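Local atomic coordinates of putative chorismate mutase (Yersinia pestis biovar Microtus str. 91001, PDB entry 2GBB), a protein that catalyses the Claisen rearrangement of chorismate to prephenate as a secreted chorismate mutase and may contribute to pathogenicity. Residues I35-Q47 with I58-K70. Sequence-based numbering, arbitrary orientation.
Sequences IQEEKVINSAMAQ and IKPLMVAQINAAK
Glu37 lays one face of its carboxylate over Ile66, whose CG2 lies almost straight off that face from CD, at 3.9 Å, while the Lys70 side chain comes to meet Glu37 head-on from the other helix. Its NZ meets the syn side of Glu37 OE2 at 2.9 Å, 23° out of the carboxylate plane and displaced toward the face that Ile66 covers. The chain of Glu37 is extended beyond CG (chi2 177°), which carries the carboxylate across to this salt bridge; Glu32 gives Lys70 NZ a second acidic partner. Helices 34-50 and 55-82, consecutive in the all-helical chorismate mutase type II bundle, run roughly antiparallel here, with segment axes at 142° and 9.7 Å apart. Ile41 is the knob, seated among Lys59, Met62, Val63 and Ile66: its CG2 lies against the aliphatic chain of Lys59, 3.9 Å from CD. Val40 and Ile66 meet tip to tip, CG1 to CD1 at 3.8 Å. Met62, present as selenomethionine, has CG 3.5 Å from Ala44 CB, and bends at chi2 and chi3 fold SE and CE along the same methyl. Lys70 probably binds substrate, as does Arg13, which touches Val40 from helix 7-14. At the outer margin a water donates to Glu38 OE2 and weakly accepts from Lys59 NZ.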
loop_
_atom_site.group_PDB
_atom_site.type_symbol
_atom_site.label_atom_id
_atom_site.label_comp_id
_atom_site.label_asym_id
_atom_site.label_seq_id
_atom_site.Cartn_x
_atom_site.Cartn_y
_atom_site.Cartn_z
ATOM N N ILE A 35 16.431 4.593 6.818
ATOM C CA ILE A 35 17.360 4.295 7.888
ATOM C C ILE A 35 17.317 2.826 8.213
ATOM O O ILE A 35 18.375 2.161 8.297
ATOM C CB ILE A 35 17.081 5.148 9.137
ATOM C CG1 ILE A 35 17.135 6.667 8.795
ATOM C CG2 ILE A 35 18.114 4.799 10.293
ATOM C CD1 ILE A 35 18.422 7.139 8.044
ATOM N N GLN A 36 16.098 2.318 8.440
ATOM C CA GLN A 36 15.925 0.879 8.739
ATOM C C GLN A 36 16.439 0.009 7.557
ATOM O O GLN A 36 17.041 -1.054 7.761
ATOM C CB GLN A 36 14.433 0.566 9.004
ATOM C CG GLN A 36 14.110 -0.957 9.288
ATOM C CD GLN A 36 14.854 -1.570 10.503
ATOM O OE1 GLN A 36 15.317 -0.743 11.440
ATOM N NE2 GLN A 36 14.980 -2.796 10.584
ATOM N N GLU A 37 16.190 0.440 6.336
ATOM C CA GLU A 37 16.627 -0.356 5.156
ATOM C C GLU A 37 18.146 -0.421 5.073
ATOM O O GLU A 37 18.698 -1.487 4.881
ATOM C CB GLU A 37 16.022 0.206 3.866
ATOM C CG GLU A 37 14.488 0.191 3.882
ATOM C CD GLU A 37 13.895 0.822 2.626
ATOM O OE1 GLU A 37 14.682 1.296 1.740
ATOM O OE2 GLU A 37 12.639 0.835 2.502
ATOM N N GLU A 38 18.841 0.699 5.263
ATOM C CA GLU A 38 20.326 0.642 5.243
ATOM C C GLU A 38 20.883 -0.260 6.347
ATOM O O GLU A 38 21.911 -0.957 6.180
ATOM C CB GLU A 38 20.949 2.059 5.358
ATOM C CG GLU A 38 20.559 2.964 4.223
ATOM C CD GLU A 38 21.109 2.435 2.889
ATOM O OE1 GLU A 38 22.340 2.363 2.727
ATOM O OE2 GLU A 38 20.317 2.108 2.000
ATOM N N LYS A 39 20.217 -0.231 7.497
ATOM C CA LYS A 39 20.614 -1.054 8.639
ATOM C C LYS A 39 20.498 -2.562 8.278
ATOM O O LYS A 39 21.402 -3.344 8.521
ATOM C CB LYS A 39 19.743 -0.652 9.855
ATOM C CG LYS A 39 20.120 -1.290 11.155
ATOM C CD LYS A 39 19.015 -1.101 12.231
ATOM C CE LYS A 39 19.276 -2.190 13.321
ATOM N NZ LYS A 39 18.855 -1.706 14.670
ATOM N N VAL A 40 19.400 -2.932 7.641
ATOM C CA VAL A 40 19.130 -4.312 7.272
ATOM C C VAL A 40 20.151 -4.751 6.224
ATOM O O VAL A 40 20.722 -5.837 6.317
ATOM C CB VAL A 40 17.669 -4.415 6.732
ATOM C CG1 VAL A 40 17.459 -5.662 5.837
ATOM C CG2 VAL A 40 16.658 -4.371 7.896
ATOM N N ILE A 41 20.417 -3.864 5.252
ATOM C CA ILE A 41 21.421 -4.079 4.208
ATOM C C ILE A 41 22.823 -4.186 4.802
ATOM O O ILE A 41 23.559 -5.135 4.491
ATOM C CB ILE A 41 21.350 -2.975 3.098
ATOM C CG1 ILE A 41 19.987 -3.025 2.379
ATOM C CG2 ILE A 41 22.554 -3.101 2.102
ATOM C CD1 ILE A 41 19.762 -1.830 1.380
ATOM N N ASN A 42 23.209 -3.231 5.643
ATOM C CA ASN A 42 24.550 -3.269 6.257
ATOM C C ASN A 42 24.805 -4.549 7.102
ATOM O O ASN A 42 25.880 -5.154 6.989
ATOM C CB ASN A 42 24.834 -2.003 7.120
ATOM C CG ASN A 42 26.141 -2.109 7.949
ATOM O OD1 ASN A 42 27.234 -1.874 7.436
ATOM N ND2 ASN A 42 26.014 -2.437 9.240
ATOM N N SER A 43 23.842 -4.965 7.917
ATOM C CA SER A 43 23.953 -6.241 8.683
ATOM C C SER A 43 24.039 -7.482 7.791
ATOM O O SER A 43 24.846 -8.394 8.037
ATOM C CB SER A 43 22.739 -6.430 9.559
ATOM O OG SER A 43 22.803 -5.418 10.523
ATOM N N ALA A 44 23.180 -7.538 6.779
ATOM C CA ALA A 44 23.234 -8.648 5.837
ATOM C C ALA A 44 24.609 -8.705 5.191
ATOM O O ALA A 44 25.215 -9.769 5.142
ATOM C CB ALA A 44 22.119 -8.573 4.790
HETATM N N MSE A 45 25.124 -7.573 4.712
HETATM C CA MSE A 45 26.457 -7.548 4.104
HETATM C C MSE A 45 27.587 -7.982 5.060
HETATM O O MSE A 45 28.533 -8.641 4.642
HETATM C CB MSE A 45 26.768 -6.195 3.450
HETATM C CG MSE A 45 25.971 -5.961 2.154
HETATM SE SE MSE A 45 26.411 -4.222 1.385
HETATM C CE MSE A 45 28.435 -4.341 1.524
ATOM N N ALA A 46 27.483 -7.623 6.333
ATOM C CA ALA A 46 28.460 -8.070 7.295
ATOM C C ALA A 46 28.318 -9.587 7.564
ATOM O O ALA A 46 29.304 -10.252 7.709
ATOM C CB ALA A 46 28.342 -7.255 8.579
ATOM N N GLN A 47 27.108 -10.131 7.638
ATOM C CA GLN A 47 26.920 -11.577 7.785
ATOM C C GLN A 47 27.468 -12.356 6.593
ATOM O O GLN A 47 28.260 -13.294 6.758
ATOM C CB GLN A 47 25.457 -11.931 8.004
ATOM C CG GLN A 47 24.950 -11.577 9.360
ATOM C CD GLN A 47 23.497 -11.872 9.556
ATOM O OE1 GLN A 47 23.129 -12.442 10.573
ATOM N NE2 GLN A 47 22.641 -11.470 8.597
ATOM N N ILE A 58 25.341 -9.719 -2.389
ATOM C CA ILE A 58 24.177 -9.917 -1.525
ATOM C C ILE A 58 23.138 -8.760 -1.527
ATOM O O ILE A 58 21.926 -8.966 -1.322
ATOM C CB ILE A 58 24.720 -10.181 -0.092
ATOM C CG1 ILE A 58 24.816 -11.689 0.095
ATOM C CG2 ILE A 58 23.907 -9.478 1.028
ATOM C CD1 ILE A 58 23.436 -12.387 -0.042
ATOM N N LYS A 59 23.618 -7.554 -1.788
ATOM C CA LYS A 59 22.755 -6.373 -1.699
ATOM C C LYS A 59 21.521 -6.355 -2.593
ATOM O O LYS A 59 20.461 -5.953 -2.110
ATOM C CB LYS A 59 23.553 -5.069 -1.848
ATOM C CG LYS A 59 22.662 -3.841 -1.756
ATOM C CD LYS A 59 23.492 -2.581 -1.630
ATOM C CE LYS A 59 22.539 -1.346 -1.473
ATOM N NZ LYS A 59 23.507 -0.185 -1.292
ATOM N N PRO A 60 21.643 -6.787 -3.882
ATOM C CA PRO A 60 20.467 -6.866 -4.714
ATOM C C PRO A 60 19.367 -7.750 -4.116
ATOM O O PRO A 60 18.203 -7.374 -4.116
ATOM C CB PRO A 60 21.043 -7.404 -6.046
ATOM C CG PRO A 60 22.392 -6.772 -6.073
ATOM C CD PRO A 60 22.831 -7.153 -4.685
ATOM N N LEU A 61 19.754 -8.885 -3.551
ATOM C CA LEU A 61 18.823 -9.785 -2.865
ATOM C C LEU A 61 18.193 -9.110 -1.655
ATOM O O LEU A 61 17.007 -9.219 -1.452
ATOM C CB LEU A 61 19.551 -11.012 -2.344
ATOM C CG LEU A 61 18.814 -12.345 -2.236
ATOM C CD1 LEU A 61 19.359 -13.127 -1.044
ATOM C CD2 LEU A 61 17.280 -12.328 -2.338
HETATM N N MSE A 62 18.991 -8.422 -0.861
HETATM C CA MSE A 62 18.404 -7.672 0.254
HETATM C C MSE A 62 17.440 -6.619 -0.265
HETATM O O MSE A 62 16.351 -6.534 0.215
HETATM C CB MSE A 62 19.485 -7.075 1.137
HETATM C CG MSE A 62 20.420 -8.082 1.714
HETATM SE SE MSE A 62 19.537 -9.667 2.505
HETATM C CE MSE A 62 18.379 -8.756 3.822
ATOM N N VAL A 63 17.845 -5.831 -1.269
ATOM C CA VAL A 63 16.940 -4.868 -1.946
ATOM C C VAL A 63 15.625 -5.541 -2.412
ATOM O O VAL A 63 14.538 -5.037 -2.140
ATOM C CB VAL A 63 17.648 -4.092 -3.093
ATOM C CG1 VAL A 63 16.635 -3.337 -4.000
ATOM C CG2 VAL A 63 18.675 -3.062 -2.509
ATOM N N ALA A 64 15.727 -6.687 -3.099
ATOM C CA ALA A 64 14.536 -7.431 -3.588
ATOM C C ALA A 64 13.639 -7.901 -2.437
ATOM O O ALA A 64 12.375 -7.826 -2.499
ATOM C CB ALA A 64 14.955 -8.636 -4.490
ATOM N N GLN A 65 14.272 -8.364 -1.356
ATOM C CA GLN A 65 13.477 -8.839 -0.238
ATOM C C GLN A 65 12.743 -7.669 0.449
ATOM O O GLN A 65 11.600 -7.826 0.885
ATOM C CB GLN A 65 14.355 -9.566 0.793
ATOM C CG GLN A 65 14.742 -10.952 0.316
ATOM C CD GLN A 65 15.456 -11.707 1.376
ATOM O OE1 GLN A 65 14.871 -12.566 2.033
ATOM N NE2 GLN A 65 16.737 -11.386 1.574
ATOM N N ILE A 66 13.423 -6.546 0.593
ATOM C CA ILE A 66 12.847 -5.347 1.214
ATOM C C ILE A 66 11.707 -4.790 0.372
ATOM O O ILE A 66 10.684 -4.445 0.927
ATOM C CB ILE A 66 13.939 -4.283 1.470
ATOM C CG1 ILE A 66 14.761 -4.644 2.734
ATOM C CG2 ILE A 66 13.385 -2.824 1.476
ATOM C CD1 ILE A 66 16.158 -4.073 2.684
ATOM N N ASN A 67 11.871 -4.695 -0.953
ATOM C CA ASN A 67 10.749 -4.397 -1.865
ATOM C C ASN A 67 9.519 -5.295 -1.719
ATOM O O ASN A 67 8.380 -4.799 -1.662
ATOM C CB ASN A 67 11.237 -4.345 -3.327
ATOM C CG ASN A 67 12.086 -3.108 -3.576
ATOM O OD1 ASN A 67 12.083 -2.208 -2.743
ATOM N ND2 ASN A 67 12.830 -3.075 -4.664
ATOM N N ALA A 68 9.725 -6.601 -1.684
ATOM C CA ALA A 68 8.617 -7.505 -1.480
ATOM C C ALA A 68 7.916 -7.261 -0.154
ATOM O O ALA A 68 6.709 -7.281 -0.085
ATOM C CB ALA A 68 9.067 -8.996 -1.562
ATOM N N ALA A 69 8.687 -7.074 0.906
ATOM C CA ALA A 69 8.187 -6.765 2.195
ATOM C C ALA A 69 7.387 -5.440 2.191
ATOM O O ALA A 69 6.269 -5.410 2.690
ATOM C CB ALA A 69 9.361 -6.681 3.155
ATOM N N LYS A 70 7.946 -4.361 1.634
ATOM C CA LYS A 70 7.176 -3.122 1.495
ATOM C C LYS A 70 5.905 -3.318 0.671
ATOM O O LYS A 70 4.823 -2.805 1.040
ATOM C CB LYS A 70 8.039 -1.984 0.947
ATOM C CG LYS A 70 9.196 -1.587 1.897
ATOM C CD LYS A 70 9.825 -0.233 1.428
ATOM C CE LYS A 70 10.406 -0.298 0.051
ATOM N NZ LYS A 70 11.358 0.801 -0.069
HETATM O O HOH W 1 20.798 1.137 -0.667
#